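Local atomic coordinates of Steely1 (Dictyostelium discoideum, PDB entry 2H84), a protein that probably acts as a hybrid type I/III polyketide synthase, whose C-terminal type III domain, seen here, extends and cyclises polyketide chains, yielding acylpyrones in vitro. Residues Asn12-Pro24 with Ile214-Glu228. Residues are numbered along the deposited sequence; the frame is centred on the assembly and turned at random.
Sequences NNSFVLGIGISVP and IIGCNPRIEETPLYE
The carbonyl oxygen of Ile214 takes the shortest hydrogen bond between the two segments, from Leu17 N at 2.7 Å, with the donor tilted well off the carbonyl plane; the CA of Val16 adds a weaker CH...O contact to the same atom. Leu17 and Gly18 both face Ile214, a classic beta bulge in the central sheet of this thiolase-fold domain. Strand 15-22 runs antiparallel between strands 209-216 and 227-236, which are consecutive in the chain, and the loop joining those two passes over it. On the second border Leu226 and Tyr227 share Val16 as a second classic bulge: Val16 N gives to Tyr227 O at 2.9 Å, and Leu226 N meets Val16 O almost head-on.

Phe15 and Leu17 carry most of the side-chain packing. With CG anti to its carbonyl carbon (chi1 -77°), the Phe15 ring lies between Pro219 CG, 4.0 Å from the centroid over one face, and Glu228 CG over the other. Replacing Phe15 with an alanine would probably leave the Pro219 ring and the Glu228 methylenes without the surface that separates and supports them. Glu228 stretches alongside the ring, and its OE2 accepts a weak bond from Asn13 ND2.

Farther along, Leu17 sets CD2 against Pro225 CG (3.9 Å), while its CD1 abuts the carboxylate of Glu223. That carboxylate is held by a salt bridge to Arg178, a bond from Trp110 and the backbone N of Arg220. At the bulges themselves, Leu226 CD1 sits 3.5 Å from Gly18 CA and also touches Ile19 CG1, while Ile19 CD1 meets the edge of the Tyr227 ring, 4.1 Å from CE1.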
ATOM      1  N   ASN A  12      18.570 -20.104  -5.688  1.00 45.64           N
ATOM      2  CA  ASN A  12      17.356 -20.399  -6.358  1.00 45.07           C
ATOM      3  C   ASN A  12      16.272 -19.390  -6.307  1.00 43.43           C
ATOM      4  O   ASN A  12      16.520 -18.284  -5.863  1.00 43.39           O
ATOM      5  CB  ASN A  12      16.901 -21.623  -5.802  1.00 47.04           C
ATOM      6  CG  ASN A  12      16.646 -22.486  -6.818  1.00 49.42           C
ATOM      7  OD1 ASN A  12      15.818 -22.214  -7.688  1.00 51.04           O
ATOM      8  ND2 ASN A  12      17.385 -23.535  -6.844  1.00 50.36           N
ATOM      9  N   ASN A  13      15.084 -19.761  -6.791  1.00 40.84           N
ATOM     10  CA  ASN A  13      13.965 -18.828  -6.793  1.00 37.51           C
ATOM     11  C   ASN A  13      12.709 -19.279  -6.060  1.00 35.72           C
ATOM     12  O   ASN A  13      12.541 -20.447  -5.718  1.00 35.45           O
ATOM     13  CB  ASN A  13      13.633 -18.316  -8.232  1.00 38.03           C
ATOM     14  CG  ASN A  13      13.518 -19.406  -9.240  1.00 39.13           C
ATOM     15  OD1 ASN A  13      13.444 -19.207 -10.451  1.00 36.30           O
ATOM     16  ND2 ASN A  13      13.491 -20.579  -8.740  1.00 40.36           N
ATOM     17  N   SER A  14      11.856 -18.296  -5.798  1.00 33.89           N
ATOM     18  CA  SER A  14      10.597 -18.437  -5.073  1.00 31.56           C
ATOM     19  C   SER A  14       9.583 -19.478  -5.564  1.00 30.01           C
ATOM     20  O   SER A  14       9.527 -19.804  -6.745  1.00 30.20           O
ATOM     21  CB  SER A  14       9.938 -17.061  -5.022  1.00 31.09           C
ATOM     22  OG  SER A  14       8.621 -17.139  -4.529  1.00 32.21           O
ATOM     23  N   PHE A  15       8.774 -19.991  -4.638  1.00 28.88           N
ATOM     24  CA  PHE A  15       7.748 -20.992  -4.946  1.00 28.84           C
ATOM     25  C   PHE A  15       6.455 -20.679  -4.210  1.00 29.19           C
ATOM     26  O   PHE A  15       6.487 -20.248  -3.063  1.00 30.52           O
ATOM     27  CB  PHE A  15       8.173 -22.391  -4.495  1.00 28.16           C
ATOM     28  CG  PHE A  15       9.169 -23.048  -5.386  1.00 27.86           C
ATOM     29  CD1 PHE A  15      10.517 -22.690  -5.340  1.00 27.17           C
ATOM     30  CD2 PHE A  15       8.761 -24.029  -6.281  1.00 26.73           C
ATOM     31  CE1 PHE A  15      11.446 -23.306  -6.172  1.00 25.37           C
ATOM     32  CE2 PHE A  15       9.676 -24.649  -7.115  1.00 25.91           C
ATOM     33  CZ  PHE A  15      11.023 -24.285  -7.062  1.00 25.86           C
ATOM     34  N   VAL A  16       5.319 -20.908  -4.854  1.00 28.57           N
ATOM     35  CA  VAL A  16       4.033 -20.679  -4.208  1.00 28.29           C
ATOM     36  C   VAL A  16       3.806 -21.989  -3.461  1.00 28.19           C
ATOM     37  O   VAL A  16       3.606 -23.026  -4.097  1.00 29.22           O
ATOM     38  CB  VAL A  16       2.923 -20.512  -5.250  1.00 28.43           C
ATOM     39  CG1 VAL A  16       1.685 -20.325  -4.641  1.00 28.51           C
ATOM     40  CG2 VAL A  16       3.100 -19.341  -5.998  1.00 28.53           C
ATOM     41  N   LEU A  17       3.828 -21.948  -2.132  1.00 26.41           N
ATOM     42  CA  LEU A  17       3.677 -23.154  -1.317  1.00 24.64           C
ATOM     43  C   LEU A  17       2.266 -23.505  -0.823  1.00 23.74           C
ATOM     44  O   LEU A  17       2.064 -24.544  -0.184  1.00 23.18           O
ATOM     45  CB  LEU A  17       4.633 -23.062  -0.126  1.00 24.01           C
ATOM     46  CG  LEU A  17       6.088 -22.762  -0.493  1.00 22.40           C
ATOM     47  CD1 LEU A  17       6.893 -22.521   0.763  1.00 22.55           C
ATOM     48  CD2 LEU A  17       6.664 -23.913  -1.286  1.00 21.57           C
ATOM     49  N   GLY A  18       1.296 -22.650  -1.120  1.00 22.68           N
ATOM     50  CA  GLY A  18      -0.065 -22.924  -0.700  1.00 22.46           C
ATOM     51  C   GLY A  18      -1.012 -21.809  -1.089  1.00 21.52           C
ATOM     52  O   GLY A  18      -0.607 -20.652  -1.154  1.00 21.47           O
ATOM     53  N   ILE A  19      -2.271 -22.149  -1.351  1.00 20.12           N
ATOM     54  CA  ILE A  19      -3.266 -21.151  -1.731  1.00 18.80           C
ATOM     55  C   ILE A  19      -4.611 -21.435  -1.077  1.00 18.72           C
ATOM     56  O   ILE A  19      -4.982 -22.585  -0.849  1.00 20.31           O
ATOM     57  CB  ILE A  19      -3.511 -21.137  -3.235  1.00 18.24           C
ATOM     58  CG1 ILE A  19      -2.183 -21.112  -3.989  1.00 18.69           C
ATOM     59  CG2 ILE A  19      -4.363 -19.934  -3.598  1.00 18.64           C
ATOM     60  CD1 ILE A  19      -2.337 -21.398  -5.470  1.00 17.71           C
ATOM     61  N   GLY A  20      -5.352 -20.380  -0.786  1.00 17.68           N
ATOM     62  CA  GLY A  20      -6.652 -20.558  -0.178  1.00 15.88           C
ATOM     63  C   GLY A  20      -7.535 -19.406  -0.585  1.00 14.83           C
ATOM     64  O   GLY A  20      -7.066 -18.273  -0.715  1.00 15.24           O
ATOM     65  N   ILE A  21      -8.810 -19.687  -0.800  1.00 13.34           N
ATOM     66  CA  ILE A  21      -9.739 -18.641  -1.179  1.00 12.86           C
ATOM     67  C   ILE A  21     -10.851 -18.538  -0.153  1.00 12.89           C
ATOM     68  O   ILE A  21     -10.971 -19.368   0.740  1.00 12.04           O
ATOM     69  CB  ILE A  21     -10.374 -18.914  -2.548  1.00 12.91           C
ATOM     70  CG1 ILE A  21     -11.087 -20.263  -2.533  1.00 12.33           C
ATOM     71  CG2 ILE A  21      -9.311 -18.909  -3.623  1.00 13.61           C
ATOM     72  CD1 ILE A  21     -12.064 -20.440  -3.668  1.00 12.43           C
ATOM     73  N   SER A  22     -11.671 -17.509  -0.300  1.00 14.43           N
ATOM     74  CA  SER A  22     -12.789 -17.280   0.604  1.00 15.58           C
ATOM     75  C   SER A  22     -13.729 -16.272  -0.038  1.00 15.37           C
ATOM     76  O   SER A  22     -13.289 -15.240  -0.527  1.00 16.72           O
ATOM     77  CB  SER A  22     -12.277 -16.746   1.940  1.00 15.75           C
ATOM     78  OG  SER A  22     -13.355 -16.387   2.778  1.00 17.07           O
ATOM     79  N   VAL A  23     -15.021 -16.572  -0.050  1.00 14.49           N
ATOM     80  CA  VAL A  23     -15.974 -15.653  -0.656  1.00 14.85           C
ATOM     81  C   VAL A  23     -17.191 -15.450   0.224  1.00 15.23           C
ATOM     82  O   VAL A  23     -17.534 -16.306   1.035  1.00 17.28           O
ATOM     83  CB  VAL A  23     -16.444 -16.158  -2.053  1.00 14.25           C
ATOM     84  CG1 VAL A  23     -15.296 -16.120  -3.021  1.00 13.87           C
ATOM     85  CG2 VAL A  23     -17.008 -17.569  -1.947  1.00 12.41           C
ATOM     86  N   PRO A  24     -17.861 -14.306   0.079  1.00 14.41           N
ATOM     87  CA  PRO A  24     -19.048 -14.022   0.878  1.00 14.87           C
ATOM     88  C   PRO A  24     -20.274 -14.776   0.386  1.00 15.69           C
ATOM     89  O   PRO A  24     -20.593 -14.746  -0.801  1.00 15.38           O
ATOM     90  CB  PRO A  24     -19.199 -12.519   0.739  1.00 14.49           C
ATOM     91  CG  PRO A  24     -18.673 -12.261  -0.602  1.00 15.02           C
ATOM     92  CD  PRO A  24     -17.471 -13.137  -0.719  1.00 14.33           C
ATOM     93  N   ILE A 214       0.952 -18.740   0.428  1.00 13.04           N
ATOM     94  CA  ILE A 214       2.228 -18.737   1.130  1.00 13.34           C
ATOM     95  C   ILE A 214       3.312 -18.842   0.056  1.00 14.28           C
ATOM     96  O   ILE A 214       3.162 -19.583  -0.916  1.00 16.08           O
ATOM     97  CB  ILE A 214       2.363 -19.946   2.053  1.00 13.50           C
ATOM     98  CG1 ILE A 214       1.134 -20.058   2.959  1.00 14.74           C
ATOM     99  CG2 ILE A 214       3.640 -19.825   2.858  1.00 12.93           C
ATOM    100  CD1 ILE A 214       0.974 -18.926   3.946  1.00 15.73           C
ATOM    101  N   ILE A 215       4.406 -18.115   0.224  1.00 14.38           N
ATOM    102  CA  ILE A 215       5.474 -18.141  -0.772  1.00 14.55           C
ATOM    103  C   ILE A 215       6.855 -18.091  -0.119  1.00 16.16           C
ATOM    104  O   ILE A 215       7.042 -17.421   0.891  1.00 16.71           O
ATOM    105  CB  ILE A 215       5.315 -16.952  -1.733  1.00 14.37           C
ATOM    106  CG1 ILE A 215       6.441 -16.936  -2.752  1.00 13.41           C
ATOM    107  CG2 ILE A 215       5.301 -15.650  -0.952  1.00 12.40           C
ATOM    108  CD1 ILE A 215       6.310 -15.813  -3.738  1.00 15.04           C
ATOM    109  N   GLY A 216       7.820 -18.808  -0.691  1.00 17.00           N
ATOM    110  CA  GLY A 216       9.160 -18.815  -0.129  1.00 18.46           C
ATOM    111  C   GLY A 216      10.187 -19.485  -1.023  1.00 19.29           C
ATOM    112  O   GLY A 216       9.841 -20.046  -2.059  1.00 18.49           O
ATOM    113  N   CYS A 217      11.456 -19.424  -0.628  1.00 20.32           N
ATOM    114  CA  CYS A 217      12.519 -20.039  -1.414  1.00 22.11           C
ATOM    115  C   CYS A 217      13.024 -21.310  -0.768  1.00 23.84           C
ATOM    116  O   CYS A 217      12.884 -21.503   0.439  1.00 24.49           O
ATOM    117  CB  CYS A 217      13.689 -19.078  -1.586  1.00 22.07           C
ATOM    118  SG  CYS A 217      13.341 -17.682  -2.660  1.00 26.03           S
ATOM    119  N   ASN A 218      13.626 -22.178  -1.573  1.00 24.68           N
ATOM    120  CA  ASN A 218      14.150 -23.429  -1.049  1.00 25.24           C
ATOM    121  C   ASN A 218      13.057 -24.164  -0.303  1.00 24.84           C
ATOM    122  O   ASN A 218      12.961 -24.081   0.922  1.00 24.60           O
ATOM    123  CB  ASN A 218      15.325 -23.167  -0.096  1.00 25.54           C
ATOM    124  CG  ASN A 218      16.429 -22.352  -0.743  1.00 26.55           C
ATOM    125  OD1 ASN A 218      17.002 -22.752  -1.758  1.00 27.61           O
ATOM    126  ND2 ASN A 218      16.730 -21.199  -0.159  1.00 26.61           N
ATOM    127  N   PRO A 219      12.196 -24.875  -1.039  1.00 25.22           N
ATOM    128  CA  PRO A 219      11.116 -25.620  -0.394  1.00 27.04           C
ATOM    129  C   PRO A 219      11.683 -26.505   0.711  1.00 29.46           C
ATOM    130  O   PRO A 219      12.833 -26.940   0.643  1.00 29.33           O
ATOM    131  CB  PRO A 219      10.517 -26.414  -1.549  1.00 24.85           C
ATOM    132  CG  PRO A 219      10.640 -25.451  -2.674  1.00 25.24           C
ATOM    133  CD  PRO A 219      12.051 -24.910  -2.504  1.00 24.53           C
ATOM    134  N   ARG A 220      10.876 -26.753   1.733  1.00 32.15           N
ATOM    135  CA  ARG A 220      11.309 -27.571   2.853  1.00 35.02           C
ATOM    136  C   ARG A 220      10.697 -28.979   2.832  1.00 37.00           C
ATOM    137  O   ARG A 220       9.719 -29.241   2.124  1.00 37.32           O
ATOM    138  CB  ARG A 220      10.986 -26.845   4.161  1.00 35.39           C
ATOM    139  CG  ARG A 220      11.612 -25.452   4.225  1.00 37.01           C
ATOM    140  CD  ARG A 220      11.144 -24.633   5.431  1.00 38.37           C
ATOM    141  NE  ARG A 220      11.676 -23.269   5.403  1.00 38.29           N
ATOM    142  CZ  ARG A 220      11.275 -22.288   6.206  1.00 37.89           C
ATOM    143  NH1 ARG A 220      10.334 -22.511   7.114  1.00 38.32           N
ATOM    144  NH2 ARG A 220      11.805 -21.077   6.086  1.00 38.05           N
ATOM    145  N   ILE A 221      11.291 -29.872   3.624  1.00 38.23           N
ATOM    146  CA  ILE A 221      10.885 -31.280   3.721  1.00 38.81           C
ATOM    147  C   ILE A 221       9.399 -31.599   3.701  1.00 38.70           C
ATOM    148  O   ILE A 221       8.979 -32.540   3.026  1.00 39.26           O
ATOM    149  CB  ILE A 221      11.388 -31.925   4.999  1.00 39.17           C
ATOM    150  CG1 ILE A 221      12.519 -31.134   5.590  1.00 40.00           C
ATOM    151  CG2 ILE A 221      12.003 -33.167   4.723  1.00 38.23           C
ATOM    152  CD1 ILE A 221      13.215 -31.880   6.703  1.00 41.02           C
ATOM    153  N   GLU A 222       8.606 -30.840   4.451  1.00 37.59           N
ATOM    154  CA  GLU A 222       7.176 -31.120   4.525  1.00 37.89           C
ATOM    155  C   GLU A 222       6.317 -30.194   3.666  1.00 36.77           C
ATOM    156  O   GLU A 222       5.083 -30.222   3.738  1.00 37.12           O
ATOM    157  CB  GLU A 222       6.715 -31.045   5.986  1.00 40.41           C
ATOM    158  CG  GLU A 222       7.654 -31.702   6.996  1.00 42.86           C
ATOM    159  CD  GLU A 222       7.778 -33.210   6.829  1.00 45.14           C
ATOM    160  OE1 GLU A 222       8.363 -33.859   7.714  1.00 46.00           O
ATOM    161  OE2 GLU A 222       7.300 -33.771   5.823  1.00 47.26           O
ATOM    162  N   GLU A 223       6.971 -29.366   2.861  1.00 34.24           N
ATOM    163  CA  GLU A 223       6.246 -28.455   1.993  1.00 32.06           C
ATOM    164  C   GLU A 223       6.079 -29.082   0.622  1.00 30.38           C
ATOM    165  O   GLU A 223       6.992 -29.722   0.104  1.00 29.60           O
ATOM    166  CB  GLU A 223       6.992 -27.131   1.857  1.00 31.56           C
ATOM    167  CG  GLU A 223       7.253 -26.448   3.173  1.00 30.11           C
ATOM    168  CD  GLU A 223       7.846 -25.079   2.986  1.00 29.10           C
ATOM    169  OE1 GLU A 223       8.803 -24.972   2.201  1.00 28.62           O
ATOM    170  OE2 GLU A 223       7.368 -24.116   3.619  1.00 28.33           O
ATOM    171  N   THR A 224       4.904 -28.894   0.040  1.00 28.35           N
ATOM    172  CA  THR A 224       4.615 -29.441  -1.272  1.00 27.34           C
ATOM    173  C   THR A 224       4.278 -28.298  -2.240  1.00 27.09           C
ATOM    174  O   THR A 224       3.128 -27.882  -2.365  1.00 28.64           O
ATOM    175  CB  THR A 224       3.467 -30.476  -1.169  1.00 27.05           C
ATOM    176  OG1 THR A 224       2.494 -30.234  -2.187  1.00 28.45           O
ATOM    177  CG2 THR A 224       2.803 -30.403   0.196  1.00 27.60           C
ATOM    178  N   PRO A 225       5.302 -27.768  -2.931  1.00 25.52           N
ATOM    179  CA  PRO A 225       5.232 -26.672  -3.903  1.00 25.12           C
ATOM    180  C   PRO A 225       4.124 -26.798  -4.941  1.00 25.72           C
ATOM    181  O   PRO A 225       3.814 -27.895  -5.406  1.00 25.48           O
ATOM    182  CB  PRO A 225       6.617 -26.690  -4.535  1.00 24.65           C
ATOM    183  CG  PRO A 225       7.479 -27.125  -3.420  1.00 25.61           C
ATOM    184  CD  PRO A 225       6.684 -28.259  -2.820  1.00 25.55           C
ATOM    185  N   LEU A 226       3.543 -25.655  -5.302  1.00 25.96           N
ATOM    186  CA  LEU A 226       2.458 -25.598  -6.276  1.00 25.25           C
ATOM    187  C   LEU A 226       2.902 -24.992  -7.606  1.00 25.23           C
ATOM    188  O   LEU A 226       2.586 -25.527  -8.668  1.00 25.02           O
ATOM    189  CB  LEU A 226       1.285 -24.799  -5.700  1.00 24.89           C
ATOM    190  CG  LEU A 226       0.601 -25.413  -4.476  1.00 24.93           C
ATOM    191  CD1 LEU A 226      -0.358 -24.412  -3.843  1.00 25.06           C
ATOM    192  CD2 LEU A 226      -0.133 -26.666  -4.894  1.00 24.20           C
ATOM    193  N   TYR A 227       3.626 -23.875  -7.551  1.00 23.75           N
ATOM    194  CA  TYR A 227       4.104 -23.209  -8.758  1.00 22.52           C
ATOM    195  C   TYR A 227       5.494 -22.674  -8.520  1.00 23.38           C
ATOM    196  O   TYR A 227       5.804 -22.207  -7.423  1.00 23.57           O
ATOM    197  CB  TYR A 227       3.227 -22.008  -9.140  1.00 20.67           C
ATOM    198  CG  TYR A 227       1.804 -22.325  -9.520  1.00 20.08           C
ATOM    199  CD1 TYR A 227       0.794 -22.373  -8.558  1.00 19.71           C
ATOM    200  CD2 TYR A 227       1.456 -22.554 -10.854  1.00 19.83           C
ATOM    201  CE1 TYR A 227      -0.528 -22.636  -8.918  1.00 18.97           C
ATOM    202  CE2 TYR A 227       0.137 -22.817 -11.226  1.00 18.62           C
ATOM    203  CZ  TYR A 227      -0.847 -22.853 -10.259  1.00 18.76           C
ATOM    204  OH  TYR A 227      -2.145 -23.075 -10.651  1.00 18.34           O
ATOM    205  N   GLU A 228       6.338 -22.737  -9.543  1.00 24.11           N
ATOM    206  CA  GLU A 228       7.679 -22.197  -9.410  1.00 24.65           C
ATOM    207  C   GLU A 228       7.677 -20.865 -10.135  1.00 23.89           C
ATOM    208  O   GLU A 228       7.636 -20.824 -11.361  1.00 24.67           O
ATOM    209  CB  GLU A 228       8.726 -23.104 -10.050  1.00 25.25           C
ATOM    210  CG  GLU A 228      10.138 -22.607  -9.792  1.00 27.85           C
ATOM    211  CD  GLU A 228      11.196 -23.375 -10.564  1.00 30.43           C
ATOM    212  OE1 GLU A 228      11.011 -24.599 -10.782  1.00 30.97           O
ATOM    213  OE2 GLU A 228      12.222 -22.753 -10.935  1.00 29.49           O
TER